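Local atomic coordinates of enoyl-CoA hydratase/isomerase (Mycobacterium abscessus, PDB entry 3QXZ), a protein that probably hydrates or isomerises the double bond of enoyl-CoA thioesters. Residues T156-A159 against A160-L164. Numbering follows the deposited sequence. Where two conformers were deposited one is given.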
loop_
_atom_site.group_PDB
_atom_site.type_symbol
_atom_site.label_atom_id
_atom_site.label_comp_id
_atom_site.label_asym_id
_atom_site.label_seq_id
_atom_site.Cartn_x
_atom_site.Cartn_y
_atom_site.Cartn_z
ATOM N N THR A 156 -4.027 4.360 2.983
ATOM C CA THR A 156 -4.457 5.224 4.078
ATOM C C THR A 156 -5.962 5.387 4.209
ATOM O O THR A 156 -6.445 5.596 5.327
ATOM C CB THR A 156 -3.843 6.624 4.011
ATOM O OG1 THR A 156 -4.237 7.266 2.797
ATOM C CG2 THR A 156 -2.327 6.568 4.142
ATOM N N ALA A 157 -6.697 5.290 3.107
ATOM C CA ALA A 157 -8.148 5.523 3.165
ATOM C C ALA A 157 -8.895 4.382 3.808
ATOM O O ALA A 157 -9.750 4.601 4.689
ATOM C CB ALA A 157 -8.707 5.815 1.763
ATOM N N VAL A 158 -8.601 3.161 3.377
ATOM C CA VAL A 158 -9.205 1.996 4.031
ATOM C C VAL A 158 -8.773 1.966 5.499
ATOM O O VAL A 158 -9.585 1.682 6.388
ATOM C CB VAL A 158 -8.910 0.677 3.288
ATOM C CG1 VAL A 158 -9.521 -0.506 4.040
ATOM C CG2 VAL A 158 -9.506 0.722 1.858
ATOM N N ALA A 159 -7.499 2.275 5.776
ATOM C CA ALA A 159 -7.043 2.312 7.165
ATOM C C ALA A 159 -7.807 3.352 7.973
ATOM O O ALA A 159 -8.274 3.049 9.077
ATOM C CB ALA A 159 -5.552 2.569 7.235
ATOM N N ALA A 160 -7.964 4.559 7.433
ATOM C CA ALA A 160 -8.681 5.608 8.166
ATOM C C ALA A 160 -10.122 5.183 8.430
ATOM O O ALA A 160 -10.656 5.424 9.522
ATOM C CB ALA A 160 -8.622 6.922 7.383
ATOM N N GLU A 161 -10.793 4.592 7.440
ATOM C CA GLU A 161 -12.183 4.181 7.655
ATOM C C GLU A 161 -12.247 3.150 8.787
ATOM O O GLU A 161 -13.063 3.285 9.708
ATOM C CB GLU A 161 -12.731 3.555 6.381
ATOM C CG GLU A 161 -14.158 3.061 6.518
ATOM C CD GLU A 161 -14.654 2.324 5.288
ATOM O OE1 GLU A 161 -14.022 2.357 4.224
ATOM O OE2 GLU A 161 -15.696 1.660 5.420
ATOM N N LEU A 162 -11.414 2.111 8.757
ATOM C CA LEU A 162 -11.510 1.064 9.766
ATOM C C LEU A 162 -11.135 1.602 11.147
ATOM O O LEU A 162 -11.792 1.250 12.138
ATOM C CB LEU A 162 -10.657 -0.148 9.372
ATOM C CG LEU A 162 -11.063 -0.806 8.048
ATOM C CD1 LEU A 162 -10.241 -2.074 7.790
ATOM C CD2 LEU A 162 -12.570 -1.122 8.012
ATOM N N LEU A 163 -10.124 2.468 11.231
ATOM C CA LEU A 163 -9.661 2.955 12.556
ATOM C C LEU A 163 -10.512 4.081 13.124
ATOM O O LEU A 163 -10.725 4.136 14.346
ATOM C CB LEU A 163 -8.205 3.403 12.484
ATOM C CG LEU A 163 -7.215 2.315 12.036
ATOM C CD1 LEU A 163 -5.803 2.891 12.102
ATOM C CD2 LEU A 163 -7.352 1.048 12.882
ATOM N N LEU A 164 -10.998 4.983 12.275
ATOM C CA LEU A 164 -11.747 6.148 12.745
ATOM C C LEU A 164 -13.217 5.838 12.938
ATOM O O LEU A 164 -13.872 6.499 13.754
ATOM C CB LEU A 164 -11.585 7.337 11.790
ATOM C CG LEU A 164 -10.187 7.923 11.626
ATOM C CD1 LEU A 164 -10.161 9.038 10.620
ATOM C CD2 LEU A 164 -9.665 8.446 12.981
#
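Val-158 and Leu-162 meet one helical turn apart, their side chains leaving the same face of the helix in a common direction. CG1 of Val-158 and CD1 of Leu-162, in the conformer given, approach to 4.1 Å. Val-158 sets CG1 anti to its backbone N (chi1 178°), on the side of its carbonyl carbon, which brings this methyl to Leu-162. The leucine side chains also touch carbonyl oxygens of the preceding turn: CG of Leu-162 lies 3.3 Å from the carbonyl O of Val-158, and CG of Leu-163 comes within 3.2 Å of Ala-159 O. With CG beside the residue's own backbone N, each leucine lays its branch point against the carbonyl one turn back.

Four successive i to i+4 hydrogen bonds carry the backbone. Ala-160 N donates to Thr-156 O at 2.8 Å, and Glu-161 N to Ala-157 O at 2.9 Å; the equivalent bonds from Leu-162 to Val-158 and from Leu-163 to Ala-159 complete the run. Their N-H...O angles lie between 154° and 168°.

The side chain of Glu-161 carries OE1 to a salt bridge with Arg-173 and a hydrogen bond from ND2 of Asn-181 of the second subunit. That amide also donates to Ala-157 O, giving this carbonyl a partner in each chain.

Leu-163 packs on Pro-142 and Leu-150 of its own chain and Thr-212 of the second subunit, while Thr-156 packs on Leu-153 there.

The arrangement is a run of alpha-helical turns just after a kink at 156-157 in helix 151-165 of the crotonase-like fold, buried at an interface between subunits of the three-chain assembly.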